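Xanthomonas outer protein D (Xanthomonas euvesicatoria, PDB 2OIX) removes SUMO from its conjugates as a secreted cysteine protease and virulence effector, represented here by the catalytic domain in an inactive mutant form. Local coordinates at residues A[35-40]-A[53-58]; A[87-92]-A[115-120]; A[76-81]-A[145-150]. The protein carries 1 engineered substitution. All coordinates share one frame; numbering follows the deposited sequence.

In the fold
From the N terminus, interaction 1 comes first and closes a short loop. It pairs helix 35-40 with the end of helix 46-57. The chain then enters strand 75-82, where interaction 3 opens. Interaction 2 opens and closes inside that longer loop, joining strand 90-94 to the loop after helix 102-114. Interaction 3 closes last, when helix 136-153 reaches strand 75-82. The contacts meet at their margins. Leu115 packs on Leu56 and Ala57, Leu117 on Val81, and Ser35 on Trp76. Interactions 2 and 3 share the sheet through neighbouring strands. Interaction 1 joins two helices of the Ulp1-type catalytic domain; interactions 2 and 3 tie a loop and a helix to its central sheet.

Interaction 1. Residues A[35-40]-A[53-58]; sequences SQVVTM and QRLLAG
Val37 packs against Leu55 and Leu56 where two short helices of the Ulp1-type catalytic domain meet. The pair is a helix-helix packing of 35-40 on 53-57. The short axes approach to 9.7 Å and cross at -119°.

The direct contact is apolar. Val37 CG1 lies anti to its backbone N (chi1 178°), which carries this methyl out between the two leucines. Val37 CG1 is 3.9 Å from Leu56 CG. Val37 CG1 also lies 4.1 Å from Leu55 CB, and Leu55 CD1 is equally near. The side chains of Val37 and Leu56 run alongside one another, pointing opposite ways. Leu56 therefore reaches beyond Val37 and touches the next residue. Val38 itself is directed from its backbone to the other side of its helix. Val38 and Leu56 both pack on Leu67 of strand 64-71, so the helix pair rests on the sheet.

Polar groups act around the contact, and no hydrogen bond crosses it. Asp34 OD2 accepts from the backbone N of Gln36 and Val37 at the start of helix 35-40. Arg83 NH1 bonds the backbone O of Leu56.

At the inner end of the contact, Leu56 CD1 sits 4.2 Å from Val38 CA and 4.3 Å from Val38 CG2.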
ATOM      1  N   SER A  35       6.710   3.256  -4.302  1.00 26.45           N
ATOM      2  CA  SER A  35       7.282   3.202  -2.955  1.00 27.43           C
ATOM      3  C   SER A  35       8.384   4.224  -2.699  1.00 27.25           C
ATOM      4  O   SER A  35       8.564   4.670  -1.576  1.00 28.68           O
ATOM      5  CB  SER A  35       7.756   1.777  -2.623  1.00 28.52           C
ATOM      6  OG  SER A  35       8.660   1.299  -3.593  1.00 32.32           O
ATOM      7  N   GLN A  36       9.075   4.647  -3.755  1.00 27.19           N
ATOM      8  CA  GLN A  36      10.148   5.591  -3.610  1.00 26.47           C
ATOM      9  C   GLN A  36       9.524   6.956  -3.398  1.00 27.05           C
ATOM     10  O   GLN A  36      10.048   7.748  -2.659  1.00 26.96           O
ATOM     11  CB  GLN A  36      11.037   5.604  -4.845  1.00 27.21           C
ATOM     12  CG  GLN A  36      11.800   4.307  -5.028  1.00 26.43           C
ATOM     13  CD  GLN A  36      12.873   4.387  -6.084  1.00 31.08           C
ATOM     14  OE1 GLN A  36      13.908   4.965  -5.859  1.00 33.17           O
ATOM     15  NE2 GLN A  36      12.658   3.721  -7.211  1.00 30.41           N
ATOM     16  N   VAL A  37       8.398   7.206  -4.075  1.00 27.29           N
ATOM     17  CA  VAL A  37       7.642   8.421  -3.836  1.00 26.61           C
ATOM     18  C   VAL A  37       7.128   8.458  -2.405  1.00 27.12           C
ATOM     19  O   VAL A  37       7.106   9.549  -1.794  1.00 27.05           O
ATOM     20  CB  VAL A  37       6.522   8.648  -4.860  1.00 26.94           C
ATOM     21  CG1 VAL A  37       5.708   9.943  -4.532  1.00 26.91           C
ATOM     22  CG2 VAL A  37       7.120   8.774  -6.288  1.00 29.71           C
ATOM     23  N   VAL A  38       6.664   7.299  -1.887  1.00 26.51           N
ATOM     24  CA  VAL A  38       6.255   7.226  -0.457  1.00 28.00           C
ATOM     25  C   VAL A  38       7.425   7.682   0.481  1.00 28.65           C
ATOM     26  O   VAL A  38       7.262   8.521   1.377  1.00 26.48           O
ATOM     27  CB  VAL A  38       5.718   5.786  -0.074  1.00 26.98           C
ATOM     28  CG1 VAL A  38       5.281   5.800   1.363  1.00 29.55           C
ATOM     29  CG2 VAL A  38       4.502   5.484  -0.917  1.00 28.28           C
ATOM     30  N   THR A  39       8.607   7.141   0.246  1.00 29.13           N
ATOM     31  CA  THR A  39       9.797   7.450   1.026  1.00 31.14           C
ATOM     32  C   THR A  39      10.089   8.968   0.987  1.00 33.44           C
ATOM     33  O   THR A  39      10.430   9.589   1.993  1.00 34.23           O
ATOM     34  CB  THR A  39      10.987   6.605   0.504  1.00 31.08           C
ATOM     35  OG1 THR A  39      10.676   5.208   0.649  1.00 32.38           O
ATOM     36  CG2 THR A  39      12.289   6.928   1.254  1.00 29.62           C
ATOM     37  N   MET A  40       9.891   9.573  -0.174  1.00 35.50           N
ATOM     38  CA  MET A  40      10.154  10.983  -0.372  1.00 38.68           C
ATOM     39  C   MET A  40       9.272  11.965   0.423  1.00 38.25           C
ATOM     40  O   MET A  40       9.650  13.125   0.592  1.00 39.25           O
ATOM     41  CB  MET A  40      10.073  11.307  -1.853  1.00 37.61           C
ATOM     42  CG  MET A  40      11.337  10.982  -2.651  1.00 40.96           C
ATOM     43  SD  MET A  40      10.818  11.031  -4.377  1.00 45.05           S
ATOM     44  CE  MET A  40      10.231  12.748  -4.482  1.00 38.38           C
ATOM     45  N   GLN A  53       4.175  15.017  -1.986  1.00 41.75           N
ATOM     46  CA  GLN A  53       2.858  15.471  -1.566  1.00 42.92           C
ATOM     47  C   GLN A  53       1.882  15.684  -2.743  1.00 43.99           C
ATOM     48  O   GLN A  53       0.711  15.328  -2.626  1.00 45.24           O
ATOM     49  CB  GLN A  53       2.989  16.735  -0.687  1.00 42.48           C
ATOM     50  CG  GLN A  53       3.419  16.329   0.709  1.00 42.78           C
ATOM     51  CD  GLN A  53       3.808  17.463   1.618  1.00 43.77           C
ATOM     52  OE1 GLN A  53       4.192  18.560   1.171  1.00 43.34           O
ATOM     53  NE2 GLN A  53       3.715  17.210   2.923  1.00 41.39           N
ATOM     54  N   ARG A  54       2.363  16.201  -3.879  1.00 44.22           N
ATOM     55  CA  ARG A  54       1.522  16.426  -5.076  1.00 43.92           C
ATOM     56  C   ARG A  54       1.093  15.129  -5.741  1.00 44.01           C
ATOM     57  O   ARG A  54      -0.064  14.994  -6.177  1.00 43.91           O
ATOM     58  CB  ARG A  54       2.272  17.255  -6.119  1.00 44.37           C
ATOM     59  CG  ARG A  54       2.722  18.623  -5.653  1.00 44.98           C
ATOM     60  CD  ARG A  54       3.457  19.363  -6.792  1.00 45.35           C
ATOM     61  NE  ARG A  54       4.360  20.393  -6.272  1.00 48.34           N
ATOM     62  CZ  ARG A  54       5.679  20.395  -6.454  1.00 49.30           C
ATOM     63  NH1 ARG A  54       6.272  19.440  -7.177  1.00 50.45           N
ATOM     64  NH2 ARG A  54       6.406  21.377  -5.930  1.00 50.36           N
ATOM     65  N   LEU A  55       2.045  14.194  -5.844  1.00 41.71           N
ATOM     66  CA  LEU A  55       1.838  12.926  -6.515  1.00 42.06           C
ATOM     67  C   LEU A  55       0.947  11.995  -5.730  1.00 41.82           C
ATOM     68  O   LEU A  55       0.340  11.121  -6.318  1.00 42.00           O
ATOM     69  CB  LEU A  55       3.171  12.229  -6.801  1.00 41.19           C
ATOM     70  CG  LEU A  55       4.014  12.869  -7.909  1.00 41.71           C
ATOM     71  CD1 LEU A  55       5.414  12.320  -7.861  1.00 41.26           C
ATOM     72  CD2 LEU A  55       3.396  12.616  -9.275  1.00 42.67           C
ATOM     73  N   LEU A  56       0.857  12.200  -4.411  1.00 41.40           N
ATOM     74  CA  LEU A  56       0.100  11.277  -3.558  1.00 41.69           C
ATOM     75  C   LEU A  56      -1.107  11.868  -2.875  1.00 42.42           C
ATOM     76  O   LEU A  56      -1.991  11.125  -2.408  1.00 42.37           O
ATOM     77  CB  LEU A  56       1.015  10.670  -2.493  1.00 42.49           C
ATOM     78  CG  LEU A  56       2.180   9.804  -2.993  1.00 39.62           C
ATOM     79  CD1 LEU A  56       2.928   9.396  -1.749  1.00 39.68           C
ATOM     80  CD2 LEU A  56       1.813   8.534  -3.827  1.00 43.88           C
ATOM     81  N   ALA A  57      -1.115  13.197  -2.805  1.00 42.33           N
ATOM     82  CA  ALA A  57      -2.186  13.959  -2.154  1.00 42.60           C
ATOM     83  C   ALA A  57      -2.561  15.200  -2.944  1.00 42.83           C
ATOM     84  O   ALA A  57      -3.096  16.169  -2.355  1.00 41.28           O
ATOM     85  CB  ALA A  57      -1.768  14.343  -0.747  1.00 42.62           C
ATOM     86  N   GLY A  58      -2.325  15.204  -4.265  1.00 43.60           N
ATOM     87  CA  GLY A  58      -2.725  16.354  -5.120  1.00 45.36           C
ATOM     88  C   GLY A  58      -4.245  16.453  -5.365  1.00 45.62           C
ATOM     89  O   GLY A  58      -4.937  15.465  -5.057  1.00 48.48           O
TER

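Interaction 2. Residues A[87-92]-A[115-120]; sequences DAVAAY and LGLDYQ
Two torsions bring Val89 and Leu117 together. Val89 holds CG1 opposite its backbone N (chi1 -173°), and this is the methyl that makes the contact. Leu117 turns CG opposite its carbonyl carbon (chi1 -51°), and this turn brings CD2 to Val89 and CD1 to Ala91. The Val89 and Leu117 side chains lie nearly perpendicular.

The methyls divide the work. Leu117 CD2 meets Val89 CG1 at 3.7 Å, which is close packing. Leu117 CD1 lies 4.3 Å from Ala91 CB. Val89 and Ala91 alternate with Ala90, whose CB is on the other side of the chain. Leu117 spans Val89, just before the strand, and Ala91 within it; both CB atoms point to its side. Leu117 also packs on Ala112 of helix 102-114, and both Leu117 and Val89 touch Val81 of the neighbouring strand.

The loop that carries Leu117 has its own structure. Gly116 ends helix 102-114 in a Schellman motif with positive phi. An Asx turn follows: Gln120 N donates to Asp118 OD1 over 2.9 Å, at an N-H...O angle of 148°. The N-H meets the oxygen from above the carboxylate plane. Gln120 CG lies 3.6 Å above the ring plane of Tyr119, toward the rim.

No hydrogen bond crosses between the two segments. The strand backbone is paired within the sheet instead: Ala90 bonds Asp82, Ala91 bonds His123, and Tyr92 bonds Val80. The contact is a small apolar one between methyl groups. Its chemistry implies that the shape and placing of Leu117, not polar bonding, join the loop to the start of strand 90-94.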
ATOM      1  N   ASP A  87     -14.003  14.626   5.475  1.00 26.69           N
ATOM      2  CA  ASP A  87     -14.126  14.833   6.903  1.00 26.93           C
ATOM      3  C   ASP A  87     -13.958  13.571   7.744  1.00 26.54           C
ATOM      4  O   ASP A  87     -14.002  13.647   8.977  1.00 27.33           O
ATOM      5  CB  ASP A  87     -15.446  15.542   7.249  1.00 27.64           C
ATOM      6  CG  ASP A  87     -15.812  16.620   6.251  1.00 31.20           C
ATOM      7  OD1 ASP A  87     -15.763  17.834   6.599  1.00 34.93           O
ATOM      8  OD2 ASP A  87     -16.187  16.255   5.113  1.00 36.35           O
ATOM      9  N   ALA A  88     -13.788  12.420   7.090  1.00 23.81           N
ATOM     10  CA  ALA A  88     -13.622  11.159   7.805  1.00 23.51           C
ATOM     11  C   ALA A  88     -12.682  10.252   7.020  1.00 23.69           C
ATOM     12  O   ALA A  88     -13.070   9.162   6.563  1.00 24.06           O
ATOM     13  CB  ALA A  88     -14.944  10.478   8.047  1.00 21.94           C
ATOM     14  N   VAL A  89     -11.439  10.715   6.874  1.00 24.02           N
ATOM     15  CA  VAL A  89     -10.390   9.901   6.263  1.00 22.63           C
ATOM     16  C   VAL A  89     -10.064   8.648   7.094  1.00 23.24           C
ATOM     17  O   VAL A  89      -9.853   8.705   8.315  1.00 22.93           O
ATOM     18  CB  VAL A  89      -9.120  10.755   5.970  1.00 22.64           C
ATOM     19  CG1 VAL A  89      -8.090  10.009   5.185  1.00 23.81           C
ATOM     20  CG2 VAL A  89      -9.535  12.051   5.233  1.00 23.64           C
ATOM     21  N   ALA A  90     -10.019   7.510   6.424  1.00 20.86           N
ATOM     22  CA  ALA A  90      -9.688   6.277   7.100  1.00 21.09           C
ATOM     23  C   ALA A  90      -8.330   5.809   6.580  1.00 21.31           C
ATOM     24  O   ALA A  90      -8.000   6.040   5.400  1.00 22.29           O
ATOM     25  CB  ALA A  90     -10.738   5.236   6.833  1.00 22.05           C
ATOM     26  N   ALA A  91      -7.528   5.218   7.469  1.00 19.72           N
ATOM     27  CA  ALA A  91      -6.181   4.741   7.119  1.00 19.80           C
ATOM     28  C   ALA A  91      -5.929   3.422   7.844  1.00 18.87           C
ATOM     29  O   ALA A  91      -6.354   3.254   9.024  1.00 18.88           O
ATOM     30  CB  ALA A  91      -5.155   5.837   7.501  1.00 20.01           C
ATOM     31  N   TYR A  92      -5.309   2.448   7.144  1.00 19.86           N
ATOM     32  CA  TYR A  92      -5.170   1.091   7.601  1.00 20.98           C
ATOM     33  C   TYR A  92      -3.731   0.643   7.365  1.00 21.05           C
ATOM     34  O   TYR A  92      -3.206   0.791   6.249  1.00 21.37           O
ATOM     35  CB  TYR A  92      -6.050   0.145   6.773  1.00 20.95           C
ATOM     36  CG  TYR A  92      -7.511   0.604   6.734  1.00 20.05           C
ATOM     37  CD1 TYR A  92      -8.431   0.186   7.737  1.00 18.78           C
ATOM     38  CD2 TYR A  92      -7.982   1.424   5.688  1.00 21.51           C
ATOM     39  CE1 TYR A  92      -9.800   0.630   7.706  1.00 22.77           C
ATOM     40  CE2 TYR A  92      -9.375   1.873   5.650  1.00 20.89           C
ATOM     41  CZ  TYR A  92     -10.228   1.470   6.682  1.00 20.86           C
ATOM     42  OH  TYR A  92     -11.520   1.829   6.651  1.00 22.34           O
ATOM     43  N   LEU A 115       1.025  13.191   4.687  1.00 28.82           N
ATOM     44  CA  LEU A 115      -0.145  13.240   3.806  1.00 28.94           C
ATOM     45  C   LEU A 115      -1.247  14.147   4.360  1.00 29.23           C
ATOM     46  O   LEU A 115      -2.344  14.226   3.777  1.00 29.49           O
ATOM     47  CB  LEU A 115      -0.691  11.824   3.518  1.00 28.52           C
ATOM     48  CG  LEU A 115       0.147  11.032   2.504  1.00 28.95           C
ATOM     49  CD1 LEU A 115      -0.251   9.575   2.579  1.00 30.35           C
ATOM     50  CD2 LEU A 115       0.111  11.549   1.055  1.00 26.57           C
ATOM     51  N   GLY A 116      -0.955  14.818   5.478  1.00 27.57           N
ATOM     52  CA  GLY A 116      -1.949  15.569   6.203  1.00 29.63           C
ATOM     53  C   GLY A 116      -2.906  14.838   7.134  1.00 28.96           C
ATOM     54  O   GLY A 116      -3.908  15.433   7.581  1.00 30.08           O
ATOM     55  N   LEU A 117      -2.600  13.594   7.486  1.00 28.83           N
ATOM     56  CA  LEU A 117      -3.512  12.778   8.285  1.00 28.29           C
ATOM     57  C   LEU A 117      -3.137  12.832   9.743  1.00 28.53           C
ATOM     58  O   LEU A 117      -2.037  13.263  10.093  1.00 29.38           O
ATOM     59  CB  LEU A 117      -3.523  11.310   7.799  1.00 28.83           C
ATOM     60  CG  LEU A 117      -3.757  11.135   6.291  1.00 31.71           C
ATOM     61  CD1 LEU A 117      -3.889   9.671   6.053  1.00 34.08           C
ATOM     62  CD2 LEU A 117      -4.995  11.897   5.825  1.00 31.74           C
ATOM     63  N   ASP A 118      -4.084  12.468  10.599  1.00 28.15           N
ATOM     64  CA  ASP A 118      -3.811  12.300  12.012  1.00 27.40           C
ATOM     65  C   ASP A 118      -3.337  10.858  12.164  1.00 27.24           C
ATOM     66  O   ASP A 118      -4.138   9.944  12.091  1.00 28.05           O
ATOM     67  CB  ASP A 118      -5.086  12.493  12.828  1.00 27.50           C
ATOM     68  CG  ASP A 118      -4.868  12.226  14.312  1.00 29.69           C
ATOM     69  OD1 ASP A 118      -3.732  11.818  14.684  1.00 29.76           O
ATOM     70  OD2 ASP A 118      -5.824  12.423  15.104  1.00 28.86           O
ATOM     71  N   TYR A 119      -2.050  10.671  12.407  1.00 27.32           N
ATOM     72  CA  TYR A 119      -1.462   9.325  12.447  1.00 27.35           C
ATOM     73  C   TYR A 119      -2.083   8.451  13.539  1.00 27.13           C
ATOM     74  O   TYR A 119      -2.082   7.226  13.439  1.00 27.15           O
ATOM     75  CB  TYR A 119       0.079   9.400  12.580  1.00 27.78           C
ATOM     76  CG  TYR A 119       0.544   9.717  13.977  1.00 26.82           C
ATOM     77  CD1 TYR A 119       0.758   8.695  14.917  1.00 26.99           C
ATOM     78  CD2 TYR A 119       0.705  11.049  14.393  1.00 28.05           C
ATOM     79  CE1 TYR A 119       1.153   9.003  16.251  1.00 27.43           C
ATOM     80  CE2 TYR A 119       1.102  11.357  15.702  1.00 29.47           C
ATOM     81  CZ  TYR A 119       1.314  10.337  16.616  1.00 27.00           C
ATOM     82  OH  TYR A 119       1.691  10.687  17.888  1.00 29.70           O
ATOM     83  N   GLN A 120      -2.633   9.083  14.570  1.00 28.30           N
ATOM     84  CA  GLN A 120      -3.229   8.349  15.667  1.00 28.70           C
ATOM     85  C   GLN A 120      -4.504   7.641  15.226  1.00 28.49           C
ATOM     86  O   GLN A 120      -4.909   6.671  15.863  1.00 29.14           O
ATOM     87  CB  GLN A 120      -3.500   9.264  16.848  1.00 29.63           C
ATOM     88  CG  GLN A 120      -2.237   9.697  17.517  1.00 31.91           C
ATOM     89  CD  GLN A 120      -2.491  10.292  18.877  1.00 37.35           C
ATOM     90  OE1 GLN A 120      -2.235  11.478  19.116  1.00 38.42           O
ATOM     91  NE2 GLN A 120      -3.015   9.472  19.781  1.00 39.54           N
TER

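Interaction 3. Residues A[76-81]-A[145-150]; sequences WSLLVV and EVLAHR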
ATOM      1  N   TRP A  76       8.933  -4.731   4.445  1.00 20.74           N
ATOM      2  CA  TRP A  76       7.833  -4.024   3.762  1.00 19.98           C
ATOM      3  C   TRP A  76       6.521  -4.131   4.561  1.00 19.41           C
ATOM      4  O   TRP A  76       6.209  -5.179   5.114  1.00 19.54           O
ATOM      5  CB  TRP A  76       7.497  -4.640   2.417  1.00 19.49           C
ATOM      6  CG  TRP A  76       8.500  -4.425   1.306  1.00 19.95           C
ATOM      7  CD1 TRP A  76       9.432  -5.317   0.871  1.00 17.50           C
ATOM      8  CD2 TRP A  76       8.643  -3.260   0.510  1.00 17.59           C
ATOM      9  NE1 TRP A  76      10.182  -4.772  -0.170  1.00 19.75           N
ATOM     10  CE2 TRP A  76       9.698  -3.511  -0.421  1.00 18.30           C
ATOM     11  CE3 TRP A  76       7.973  -2.019   0.471  1.00 19.15           C
ATOM     12  CZ2 TRP A  76      10.094  -2.576  -1.369  1.00 20.17           C
ATOM     13  CZ3 TRP A  76       8.389  -1.069  -0.493  1.00 19.50           C
ATOM     14  CH2 TRP A  76       9.434  -1.360  -1.386  1.00 17.51           C
ATOM     15  N   SER A  77       5.707  -3.084   4.522  1.00 18.22           N
ATOM     16  CA  SER A  77       4.336  -3.209   4.989  1.00 17.24           C
ATOM     17  C   SER A  77       3.454  -2.322   4.070  1.00 18.89           C
ATOM     18  O   SER A  77       3.952  -1.681   3.117  1.00 18.29           O
ATOM     19  CB  SER A  77       4.240  -2.802   6.437  1.00 18.49           C
ATOM     20  OG  SER A  77       4.601  -1.437   6.523  1.00 18.10           O
ATOM     21  N   LEU A  78       2.162  -2.287   4.366  1.00 18.26           N
ATOM     22  CA  LEU A  78       1.226  -1.620   3.516  1.00 19.28           C
ATOM     23  C   LEU A  78       0.378  -0.649   4.304  1.00 17.75           C
ATOM     24  O   LEU A  78      -0.283  -1.026   5.321  1.00 17.60           O
ATOM     25  CB  LEU A  78       0.305  -2.617   2.876  1.00 18.41           C
ATOM     26  CG  LEU A  78      -0.828  -2.046   2.010  1.00 17.88           C
ATOM     27  CD1 LEU A  78      -0.252  -1.198   0.840  1.00 18.52           C
ATOM     28  CD2 LEU A  78      -1.791  -3.174   1.523  1.00 20.56           C
ATOM     29  N   LEU A  79       0.377   0.594   3.843  1.00 19.54           N
ATOM     30  CA  LEU A  79      -0.533   1.562   4.406  1.00 18.48           C
ATOM     31  C   LEU A  79      -1.607   1.854   3.338  1.00 20.76           C
ATOM     32  O   LEU A  79      -1.279   2.221   2.215  1.00 21.58           O
ATOM     33  CB  LEU A  79       0.204   2.883   4.730  1.00 20.62           C
ATOM     34  CG  LEU A  79      -0.704   3.898   5.326  1.00 23.12           C
ATOM     35  CD1 LEU A  79      -1.213   3.373   6.722  1.00 24.08           C
ATOM     36  CD2 LEU A  79      -0.007   5.279   5.406  1.00 23.92           C
ATOM     37  N   VAL A  80      -2.890   1.797   3.703  1.00 20.96           N
ATOM     38  CA  VAL A  80      -3.968   2.114   2.749  1.00 20.89           C
ATOM     39  C   VAL A  80      -4.671   3.370   3.272  1.00 21.02           C
ATOM     40  O   VAL A  80      -5.040   3.481   4.468  1.00 21.11           O
ATOM     41  CB  VAL A  80      -4.968   0.933   2.570  1.00 20.99           C
ATOM     42  CG1 VAL A  80      -6.136   1.310   1.615  1.00 21.53           C
ATOM     43  CG2 VAL A  80      -4.258  -0.281   2.072  1.00 21.92           C
ATOM     44  N   VAL A  81      -4.855   4.340   2.411  1.00 21.27           N
ATOM     45  CA  VAL A  81      -5.530   5.567   2.851  1.00 21.01           C
ATOM     46  C   VAL A  81      -6.806   5.760   1.997  1.00 22.40           C
ATOM     47  O   VAL A  81      -6.704   5.770   0.765  1.00 24.09           O
ATOM     48  CB  VAL A  81      -4.623   6.809   2.709  1.00 23.27           C
ATOM     49  CG1 VAL A  81      -5.405   8.032   2.885  1.00 19.85           C
ATOM     50  CG2 VAL A  81      -3.432   6.800   3.691  1.00 22.96           C
ATOM     51  N   GLU A 145      -3.646  -6.485  -4.103  1.00 20.91           N
ATOM     52  CA  GLU A 145      -4.410  -7.217  -5.132  1.00 23.25           C
ATOM     53  C   GLU A 145      -5.816  -7.634  -4.629  1.00 22.87           C
ATOM     54  O   GLU A 145      -6.825  -7.385  -5.290  1.00 22.20           O
ATOM     55  CB  GLU A 145      -3.627  -8.460  -5.533  1.00 23.87           C
ATOM     56  CG  GLU A 145      -4.355  -9.392  -6.501  1.00 26.54           C
ATOM     57  CD  GLU A 145      -3.957  -9.169  -7.944  1.00 35.44           C
ATOM     58  OE1 GLU A 145      -3.002  -8.378  -8.161  1.00 37.47           O
ATOM     59  OE2 GLU A 145      -4.574  -9.800  -8.853  1.00 34.30           O
ATOM     60  N   VAL A 146      -5.840  -8.269  -3.458  1.00 22.44           N
ATOM     61  CA  VAL A 146      -7.051  -8.648  -2.734  1.00 21.40           C
ATOM     62  C   VAL A 146      -7.919  -7.442  -2.454  1.00 22.39           C
ATOM     63  O   VAL A 146      -9.104  -7.465  -2.755  1.00 22.63           O
ATOM     64  CB  VAL A 146      -6.685  -9.333  -1.405  1.00 21.22           C
ATOM     65  CG1 VAL A 146      -7.910  -9.599  -0.567  1.00 22.73           C
ATOM     66  CG2 VAL A 146      -5.986 -10.706  -1.696  1.00 15.33           C
ATOM     67  N   LEU A 147      -7.329  -6.408  -1.861  1.00 21.78           N
ATOM     68  CA  LEU A 147      -8.111  -5.222  -1.514  1.00 21.89           C
ATOM     69  C   LEU A 147      -8.619  -4.446  -2.774  1.00 22.09           C
ATOM     70  O   LEU A 147      -9.785  -3.993  -2.801  1.00 22.51           O
ATOM     71  CB  LEU A 147      -7.300  -4.332  -0.575  1.00 22.58           C
ATOM     72  CG  LEU A 147      -7.011  -4.785   0.868  1.00 19.38           C
ATOM     73  CD1 LEU A 147      -6.273  -3.547   1.601  1.00 19.93           C
ATOM     74  CD2 LEU A 147      -8.327  -5.070   1.621  1.00 23.51           C
ATOM     75  N   ALA A 148      -7.767  -4.313  -3.794  1.00 21.93           N
ATOM     76  CA  ALA A 148      -8.186  -3.764  -5.104  1.00 22.10           C
ATOM     77  C   ALA A 148      -9.408  -4.477  -5.671  1.00 21.96           C
ATOM     78  O   ALA A 148     -10.359  -3.829  -6.106  1.00 22.12           O
ATOM     79  CB  ALA A 148      -7.027  -3.767  -6.125  1.00 21.38           C
ATOM     80  N   HIS A 149      -9.395  -5.807  -5.679  1.00 20.91           N
ATOM     81  CA  HIS A 149     -10.575  -6.523  -6.168  1.00 22.78           C
ATOM     82  C   HIS A 149     -11.848  -6.295  -5.317  1.00 22.70           C
ATOM     83  O   HIS A 149     -12.975  -6.256  -5.854  1.00 22.48           O
ATOM     84  CB  HIS A 149     -10.251  -8.002  -6.383  1.00 22.55           C
ATOM     85  CG  HIS A 149      -9.480  -8.257  -7.649  1.00 25.77           C
ATOM     86  ND1 HIS A 149      -8.120  -8.059  -7.743  1.00 27.99           N
ATOM     87  CD2 HIS A 149      -9.884  -8.686  -8.872  1.00 27.54           C
ATOM     88  CE1 HIS A 149      -7.719  -8.341  -8.972  1.00 28.56           C
ATOM     89  NE2 HIS A 149      -8.767  -8.732  -9.675  1.00 27.76           N
ATOM     90  N   ARG A 150     -11.674  -6.111  -4.009  1.00 22.59           N
ATOM     91  CA  ARG A 150     -12.817  -5.794  -3.150  1.00 22.23           C
ATOM     92  C   ARG A 150     -13.388  -4.404  -3.462  1.00 22.12           C
ATOM     93  O   ARG A 150     -14.593  -4.196  -3.364  1.00 22.52           O
ATOM     94  CB  ARG A 150     -12.426  -5.919  -1.672  1.00 21.97           C
ATOM     95  CG  ARG A 150     -12.055  -7.368  -1.321  1.00 22.13           C
ATOM     96  CD  ARG A 150     -11.825  -7.548   0.183  1.00 21.92           C
ATOM     97  NE  ARG A 150     -11.381  -8.917   0.482  1.00 20.87           N
ATOM     98  CZ  ARG A 150     -10.882  -9.318   1.648  1.00 23.92           C
ATOM     99  NH1 ARG A 150     -10.782  -8.492   2.629  1.00 21.23           N
ATOM    100  NH2 ARG A 150     -10.469 -10.588   1.847  1.00 20.32           N
TER
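The flat groups of helix 145-150 stand apart from the side on which Leu147 meets Val80 and Leu78. The His149 ring has Glu145 O at its edge, in the ring plane. His149 ND1 donates to Glu145 O over 2.9 Å, with an angle of 163° at the hydrogen. The backbone N of His149 also donates to Glu145 O, at 3.0 Å, from the opposite face of the carbonyl plane. The ND1 bond holds the ring against its own helix, and the oxygen accepts twice. The Arg150 guanidinium has Val146 CG1 on one face, 3.3 Å above the plane and toward the rim. Its NH1 bonds the backbone O of Gly161 and of Asp163.

The contact with the strand is apolar and buried. Leu147 points its CG opposite the carbonyl carbon (chi1 -69°) and sends CD1 toward the sheet. Leu147 CD1 lies 3.9 Å from Val80 CG2 and 4.5 Å from Leu78 CD2. The Val80 and Leu147 side chains meet at a slant.

In the Ulp1 family the catalytic histidine comes just before a tryptophan like Trp76, and the catalytic cysteine starts a helix like 136-153. The contact therefore probably joins two elements that carry the active site.

Strand 75-82 runs between strands 64-71 and 90-94. Val80 also touches Phe66 and Tyr94, and Leu147 touches Tyr94. Half a turn earlier in the helix, Glu145 OE1 forms a salt bridge with Arg20 NH2, which links helix 136-153 to helix 7-20.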